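Local coordinates for protein acetyl-CoA acetyltransferase (PDB 4EGV) that is a monomeric thiolase-like protein that probably has acyltransferase activity, at residues V193-R205 with P305-P317. Numbering follows the deposited sequence.
Sequences VQYGLLENARRAR and PKLLERADIGASP
The R205 guanidinium meets the 305-317 loop at its edge, where G314 O lies near its plane, while D312 OD2 and A315 CB approach obliquely. Its plane stands 88° from the D312 carboxylate. R205 NH1 gives weak hydrogen bonds to G314 O and D312 OD2, 3.4 Å from each, the latter within a salt bridge. A bend at chi3 (68°) turns the end of R205 back onto them. The R310 guanidinium has L307 CA over one face, offset toward the rim; its edge takes P305 O in plane, gripped by NE and NH2, and L198 CD2 near the plane.

Between these arginines, a type I turn runs from D312 to A315, and D312 adds an Asx turn inside it, its OD1 accepting from G314 N above the carboxylate plane. The bare backbone of G314 lies against the helix, with A201 CB 3.4 Å from G314 N. L198 crosses I313 at about a right angle, its CD1 touching I313 CG2 (3.8 Å), and L307 lies obliquely across the same CD1 methyl.

The loop, leading from strand 294-303 to helix 317-330, thus joins helix 191-206 to the additional C-terminal domain, whose strands 453-463 and 470-476 touch L197, I474 also meeting I313; helix 348-357 touches L198 and A315.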
ATOM      1  N   VAL A 193      -7.309  13.455   0.321  1.00 42.74           N
ATOM      2  CA  VAL A 193      -8.542  13.879   0.900  1.00 41.27           C
ATOM      3  C   VAL A 193      -9.353  12.678   1.511  1.00 39.86           C
ATOM      4  O   VAL A 193     -10.008  12.795   2.551  1.00 38.60           O
ATOM      5  CB  VAL A 193      -9.313  14.731  -0.133  1.00 41.49           C
ATOM      6  CG1 VAL A 193     -10.151  13.876  -1.049  1.00 42.42           C
ATOM      7  CG2 VAL A 193     -10.205  15.697   0.565  1.00 42.14           C
ATOM      8  N   GLN A 194      -9.269  11.525   0.869  1.00 39.15           N
ATOM      9  CA  GLN A 194     -10.003  10.343   1.307  1.00 38.82           C
ATOM     10  C   GLN A 194      -9.357   9.647   2.470  1.00 37.93           C
ATOM     11  O   GLN A 194     -10.053   9.117   3.315  1.00 37.40           O
ATOM     12  CB  GLN A 194     -10.153   9.366   0.160  1.00 39.07           C
ATOM     13  CG  GLN A 194     -11.574   9.231  -0.288  1.00 41.81           C
ATOM     14  CD  GLN A 194     -11.706   8.790  -1.720  1.00 44.35           C
ATOM     15  OE1 GLN A 194     -11.090   9.367  -2.629  1.00 45.13           O
ATOM     16  NE2 GLN A 194     -12.519   7.751  -1.939  1.00 43.27           N
ATOM     17  N   TYR A 195      -8.026   9.650   2.496  1.00 37.08           N
ATOM     18  CA  TYR A 195      -7.266   9.174   3.618  1.00 36.65           C
ATOM     19  C   TYR A 195      -7.396  10.050   4.837  1.00 36.36           C
ATOM     20  O   TYR A 195      -7.236   9.565   5.949  1.00 36.09           O
ATOM     21  CB  TYR A 195      -5.796   8.995   3.251  1.00 36.96           C
ATOM     22  CG  TYR A 195      -5.500   7.608   2.721  1.00 38.13           C
ATOM     23  CD1 TYR A 195      -5.434   6.497   3.575  1.00 38.87           C
ATOM     24  CD2 TYR A 195      -5.334   7.396   1.354  1.00 40.55           C
ATOM     25  CE1 TYR A 195      -5.179   5.231   3.070  1.00 40.07           C
ATOM     26  CE2 TYR A 195      -5.074   6.132   0.840  1.00 40.34           C
ATOM     27  CZ  TYR A 195      -4.994   5.065   1.694  1.00 40.71           C
ATOM     28  OH  TYR A 195      -4.763   3.838   1.174  1.00 41.81           O
ATOM     29  N   GLY A 196      -7.677  11.332   4.616  1.00 35.88           N
ATOM     30  CA  GLY A 196      -7.930  12.266   5.675  1.00 35.41           C
ATOM     31  C   GLY A 196      -9.131  11.859   6.477  1.00 35.28           C
ATOM     32  O   GLY A 196      -9.112  11.952   7.711  1.00 35.43           O
ATOM     33  N   LEU A 197     -10.176  11.423   5.783  1.00 35.00           N
ATOM     34  CA  LEU A 197     -11.413  10.991   6.425  1.00 35.31           C
ATOM     35  C   LEU A 197     -11.215   9.744   7.315  1.00 35.68           C
ATOM     36  O   LEU A 197     -11.795   9.613   8.389  1.00 35.78           O
ATOM     37  CB  LEU A 197     -12.490  10.720   5.375  1.00 34.87           C
ATOM     38  CG  LEU A 197     -13.123  11.942   4.715  1.00 33.54           C
ATOM     39  CD1 LEU A 197     -13.675  11.687   3.346  1.00 31.11           C
ATOM     40  CD2 LEU A 197     -14.111  12.611   5.607  1.00 31.05           C
ATOM     41  N   LEU A 198     -10.397   8.814   6.849  1.00 35.82           N
ATOM     42  CA  LEU A 198     -10.116   7.575   7.547  1.00 35.92           C
ATOM     43  C   LEU A 198      -9.299   7.810   8.764  1.00 36.31           C
ATOM     44  O   LEU A 198      -9.496   7.221   9.765  1.00 36.21           O
ATOM     45  CB  LEU A 198      -9.337   6.611   6.645  1.00 35.60           C
ATOM     46  CG  LEU A 198     -10.026   5.558   5.778  1.00 35.02           C
ATOM     47  CD1 LEU A 198     -11.172   6.086   5.064  1.00 33.90           C
ATOM     48  CD2 LEU A 198      -9.097   4.929   4.856  1.00 34.12           C
ATOM     49  N   GLU A 199      -8.329   8.669   8.614  1.00 36.63           N
ATOM     50  CA  GLU A 199      -7.489   9.108   9.671  1.00 37.06           C
ATOM     51  C   GLU A 199      -8.205   9.895  10.749  1.00 37.57           C
ATOM     52  O   GLU A 199      -7.869   9.744  11.858  1.00 37.40           O
ATOM     53  CB  GLU A 199      -6.368   9.899   9.066  1.00 36.97           C
ATOM     54  CG  GLU A 199      -5.141   9.932   9.864  1.00 38.01           C
ATOM     55  CD  GLU A 199      -4.152   8.867   9.537  1.00 38.75           C
ATOM     56  OE1 GLU A 199      -3.785   8.143  10.440  1.00 40.26           O
ATOM     57  OE2 GLU A 199      -3.692   8.784   8.418  1.00 39.80           O
ATOM     58  N   ASN A 200      -9.214  10.693  10.420  1.00 38.26           N
ATOM     59  CA  ASN A 200      -9.979  11.403  11.410  1.00 38.84           C
ATOM     60  C   ASN A 200     -11.028  10.518  12.040  1.00 39.40           C
ATOM     61  O   ASN A 200     -11.416  10.713  13.149  1.00 39.70           O
ATOM     62  CB  ASN A 200     -10.587  12.653  10.815  1.00 38.62           C
ATOM     63  CG  ASN A 200      -9.642  13.767  10.749  1.00 37.99           C
ATOM     64  OD1 ASN A 200      -8.796  13.894  11.555  1.00 37.77           O
ATOM     65  ND2 ASN A 200      -9.785  14.576   9.776  1.00 36.83           N
ATOM     66  N   ALA A 201     -11.439   9.504  11.326  1.00 40.16           N
ATOM     67  CA  ALA A 201     -12.305   8.456  11.884  1.00 41.18           C
ATOM     68  C   ALA A 201     -11.610   7.565  12.948  1.00 41.88           C
ATOM     69  O   ALA A 201     -12.257   7.103  13.892  1.00 41.83           O
ATOM     70  CB  ALA A 201     -12.933   7.634  10.786  1.00 40.36           C
ATOM     71  N   ARG A 202     -10.307   7.340  12.789  1.00 42.59           N
ATOM     72  CA  ARG A 202      -9.521   6.563  13.733  1.00 43.56           C
ATOM     73  C   ARG A 202      -9.229   7.409  14.962  1.00 44.57           C
ATOM     74  O   ARG A 202      -9.152   6.912  16.086  1.00 44.59           O
ATOM     75  CB  ARG A 202      -8.217   6.104  13.086  1.00 43.50           C
ATOM     76  CG  ARG A 202      -7.351   5.239  13.947  1.00 42.52           C
ATOM     77  CD  ARG A 202      -6.060   4.873  13.296  1.00 42.17           C
ATOM     78  NE  ARG A 202      -5.192   4.209  14.255  1.00 42.60           N
ATOM     79  CZ  ARG A 202      -4.305   4.829  15.035  1.00 42.53           C
ATOM     80  NH1 ARG A 202      -4.148   6.135  14.935  1.00 41.00           N
ATOM     81  NH2 ARG A 202      -3.569   4.135  15.911  1.00 40.82           N
ATOM     82  N   ARG A 203      -9.074   8.702  14.742  1.00 45.67           N
ATOM     83  CA  ARG A 203      -8.901   9.623  15.849  1.00 46.97           C
ATOM     84  C   ARG A 203     -10.129   9.673  16.757  1.00 47.81           C
ATOM     85  O   ARG A 203      -9.992   9.762  17.980  1.00 47.52           O
ATOM     86  CB  ARG A 203      -8.541  11.018  15.360  1.00 46.80           C
ATOM     87  CG  ARG A 203      -8.223  11.942  16.500  1.00 47.00           C
ATOM     88  CD  ARG A 203      -7.835  13.315  16.099  1.00 47.65           C
ATOM     89  NE  ARG A 203      -8.934  14.065  15.505  1.00 48.38           N
ATOM     90  CZ  ARG A 203      -9.874  14.708  16.179  1.00 47.59           C
ATOM     91  NH1 ARG A 203      -9.864  14.686  17.476  1.00 48.31           N
ATOM     92  NH2 ARG A 203     -10.819  15.378  15.549  1.00 47.67           N
ATOM     93  N   ALA A 204     -11.314   9.623  16.145  1.00 49.18           N
ATOM     94  CA  ALA A 204     -12.590   9.504  16.860  1.00 50.37           C
ATOM     95  C   ALA A 204     -12.643   8.282  17.760  1.00 51.24           C
ATOM     96  O   ALA A 204     -12.769   8.423  18.961  1.00 51.44           O
ATOM     97  CB  ALA A 204     -13.739   9.481  15.881  1.00 50.30           C
ATOM     98  N   ARG A 205     -12.520   7.089  17.177  1.00 52.24           N
ATOM     99  CA  ARG A 205     -12.533   5.845  17.944  1.00 53.18           C
ATOM    100  C   ARG A 205     -11.534   5.806  19.108  1.00 53.29           C
ATOM    101  O   ARG A 205     -11.879   5.334  20.169  1.00 53.62           O
ATOM    102  CB  ARG A 205     -12.376   4.614  17.052  1.00 53.29           C
ATOM    103  CG  ARG A 205     -12.707   3.321  17.792  1.00 55.26           C
ATOM    104  CD  ARG A 205     -12.238   2.082  17.081  1.00 57.79           C
ATOM    105  NE  ARG A 205     -10.781   1.943  17.024  1.00 59.24           N
ATOM    106  CZ  ARG A 205     -10.055   2.140  15.928  1.00 60.08           C
ATOM    107  NH1 ARG A 205     -10.642   2.516  14.797  1.00 60.61           N
ATOM    108  NH2 ARG A 205      -8.743   1.979  15.965  1.00 59.03           N
ATOM    109  N   PRO A 305     -15.243  -3.291   1.247  1.00 49.53           N
ATOM    110  CA  PRO A 305     -16.358  -2.713   0.479  1.00 50.40           C
ATOM    111  C   PRO A 305     -16.174  -1.207   0.355  1.00 51.32           C
ATOM    112  O   PRO A 305     -15.300  -0.673   1.015  1.00 51.19           O
ATOM    113  CB  PRO A 305     -17.583  -3.067   1.324  1.00 50.19           C
ATOM    114  CG  PRO A 305     -17.056  -3.284   2.716  1.00 49.61           C
ATOM    115  CD  PRO A 305     -15.679  -3.800   2.565  1.00 49.50           C
ATOM    116  N   LYS A 306     -16.964  -0.524  -0.474  1.00 52.93           N
ATOM    117  CA  LYS A 306     -16.777   0.926  -0.664  1.00 54.37           C
ATOM    118  C   LYS A 306     -16.791   1.636   0.640  1.00 54.22           C
ATOM    119  O   LYS A 306     -17.424   1.217   1.578  1.00 54.11           O
ATOM    120  CB  LYS A 306     -17.803   1.600  -1.586  1.00 54.96           C
ATOM    121  CG  LYS A 306     -19.000   0.789  -1.963  1.00 59.06           C
ATOM    122  CD  LYS A 306     -19.715   1.412  -3.161  1.00 64.41           C
ATOM    123  CE  LYS A 306     -19.825   0.377  -4.285  1.00 66.62           C
ATOM    124  NZ  LYS A 306     -19.700   1.003  -5.625  1.00 66.40           N
ATOM    125  N   LEU A 307     -16.111   2.762   0.642  1.00 54.55           N
ATOM    126  CA  LEU A 307     -15.877   3.541   1.811  1.00 54.58           C
ATOM    127  C   LEU A 307     -17.112   3.802   2.637  1.00 54.78           C
ATOM    128  O   LEU A 307     -17.099   3.610   3.758  1.00 55.31           O
ATOM    129  CB  LEU A 307     -15.128   4.815   1.461  1.00 54.36           C
ATOM    130  CG  LEU A 307     -14.864   5.766   2.600  1.00 53.92           C
ATOM    131  CD1 LEU A 307     -14.104   5.081   3.650  1.00 53.98           C
ATOM    132  CD2 LEU A 307     -14.118   6.945   2.087  1.00 54.19           C
ATOM    133  N   LEU A 308     -18.222   4.199   2.141  1.00 54.52           N
ATOM    134  CA  LEU A 308     -19.294   4.488   3.090  1.00 54.27           C
ATOM    135  C   LEU A 308     -20.106   3.296   3.665  1.00 53.99           C
ATOM    136  O   LEU A 308     -21.021   3.487   4.459  1.00 53.78           O
ATOM    137  CB  LEU A 308     -20.225   5.402   2.366  1.00 54.40           C
ATOM    138  CG  LEU A 308     -20.104   6.919   2.358  1.00 54.57           C
ATOM    139  CD1 LEU A 308     -19.303   7.592   3.432  1.00 54.14           C
ATOM    140  CD2 LEU A 308     -20.091   7.548   0.981  1.00 54.79           C
ATOM    141  N   GLU A 309     -19.793   2.083   3.225  1.00 53.69           N
ATOM    142  CA  GLU A 309     -20.486   0.874   3.666  1.00 53.29           C
ATOM    143  C   GLU A 309     -19.796   0.249   4.887  1.00 52.33           C
ATOM    144  O   GLU A 309     -20.397  -0.541   5.605  1.00 51.91           O
ATOM    145  CB  GLU A 309     -20.548  -0.148   2.515  1.00 53.76           C
ATOM    146  CG  GLU A 309     -21.618   0.116   1.427  1.00 56.85           C
ATOM    147  CD  GLU A 309     -21.482  -0.782   0.150  1.00 61.22           C
ATOM    148  OE1 GLU A 309     -20.608  -1.704   0.081  1.00 62.51           O
ATOM    149  OE2 GLU A 309     -22.277  -0.554  -0.800  1.00 62.35           O
ATOM    150  N   ARG A 310     -18.534   0.622   5.111  1.00 51.61           N
ATOM    151  CA  ARG A 310     -17.663   0.020   6.141  1.00 50.74           C
ATOM    152  C   ARG A 310     -18.166   0.246   7.553  1.00 50.60           C
ATOM    153  O   ARG A 310     -18.556   1.362   7.900  1.00 50.59           O
ATOM    154  CB  ARG A 310     -16.214   0.527   6.026  1.00 50.26           C
ATOM    155  CG  ARG A 310     -15.570   0.187   4.742  1.00 48.70           C
ATOM    156  CD  ARG A 310     -14.173   0.700   4.615  1.00 45.26           C
ATOM    157  NE  ARG A 310     -13.770   0.556   3.220  1.00 41.84           N
ATOM    158  CZ  ARG A 310     -12.664   1.031   2.677  1.00 39.54           C
ATOM    159  NH1 ARG A 310     -11.764   1.686   3.408  1.00 37.23           N
ATOM    160  NH2 ARG A 310     -12.476   0.824   1.392  1.00 38.37           N
ATOM    161  N   ALA A 311     -18.136  -0.819   8.357  1.00 50.48           N
ATOM    162  CA  ALA A 311     -18.622  -0.800   9.738  1.00 50.44           C
ATOM    163  C   ALA A 311     -17.928   0.310  10.560  1.00 50.45           C
ATOM    164  O   ALA A 311     -18.558   1.064  11.290  1.00 49.49           O
ATOM    165  CB  ALA A 311     -18.460  -2.173  10.378  1.00 49.74           C
ATOM    166  N   ASP A 312     -16.619   0.410  10.404  1.00 50.96           N
ATOM    167  CA  ASP A 312     -15.853   1.469  11.021  1.00 51.22           C
ATOM    168  C   ASP A 312     -14.992   2.124   9.952  1.00 50.25           C
ATOM    169  O   ASP A 312     -14.123   1.489   9.389  1.00 50.19           O
ATOM    170  CB  ASP A 312     -14.973   0.888  12.111  1.00 52.11           C
ATOM    171  CG  ASP A 312     -14.469   1.943  13.084  1.00 54.83           C
ATOM    172  OD1 ASP A 312     -14.722   3.157  12.858  1.00 55.63           O
ATOM    173  OD2 ASP A 312     -13.810   1.554  14.083  1.00 57.77           O
ATOM    174  N   ILE A 313     -15.243   3.390   9.663  1.00 49.08           N
ATOM    175  CA  ILE A 313     -14.439   4.097   8.678  1.00 48.28           C
ATOM    176  C   ILE A 313     -12.981   4.196   9.138  1.00 47.62           C
ATOM    177  O   ILE A 313     -12.071   4.170   8.312  1.00 47.42           O
ATOM    178  CB  ILE A 313     -15.043   5.487   8.314  1.00 48.20           C
ATOM    179  CG1 ILE A 313     -16.391   5.284   7.618  1.00 48.29           C
ATOM    180  CG2 ILE A 313     -14.126   6.268   7.371  1.00 47.74           C
ATOM    181  CD1 ILE A 313     -17.225   6.542   7.367  1.00 47.35           C
ATOM    182  N   GLY A 314     -12.778   4.250  10.451  1.00 46.72           N
ATOM    183  CA  GLY A 314     -11.451   4.360  11.045  1.00 46.17           C
ATOM    184  C   GLY A 314     -10.617   3.089  11.143  1.00 45.91           C
ATOM    185  O   GLY A 314      -9.510   3.109  11.678  1.00 45.68           O
ATOM    186  N   ALA A 315     -11.140   1.978  10.634  1.00 45.82           N
ATOM    187  CA  ALA A 315     -10.418   0.713  10.638  1.00 45.68           C
ATOM    188  C   ALA A 315     -10.622  -0.031   9.341  1.00 45.60           C
ATOM    189  O   ALA A 315     -11.515   0.254   8.568  1.00 45.01           O
ATOM    190  CB  ALA A 315     -10.816  -0.165  11.836  1.00 45.57           C
ATOM    191  N   SER A 316      -9.745  -0.989   9.104  1.00 46.01           N
ATOM    192  CA  SER A 316      -9.843  -1.861   7.951  1.00 45.89           C
ATOM    193  C   SER A 316      -9.539  -3.284   8.425  1.00 45.31           C
ATOM    194  O   SER A 316      -8.391  -3.677   8.472  1.00 44.98           O
ATOM    195  CB  SER A 316      -8.888  -1.388   6.843  1.00 45.71           C
ATOM    196  OG  SER A 316      -8.937  -2.238   5.716  1.00 46.72           O
ATOM    197  N   PRO A 317     -10.577  -4.038   8.808  1.00 45.06           N
ATOM    198  CA  PRO A 317     -10.403  -5.405   9.302  1.00 44.87           C
ATOM    199  C   PRO A 317      -9.893  -6.383   8.245  1.00 43.93           C
ATOM    200  O   PRO A 317      -9.233  -7.323   8.591  1.00 43.68           O
ATOM    201  CB  PRO A 317     -11.806  -5.803   9.774  1.00 45.26           C
ATOM    202  CG  PRO A 317     -12.551  -4.542   9.881  1.00 45.57           C
ATOM    203  CD  PRO A 317     -11.971  -3.585   8.917  1.00 45.30           C
TER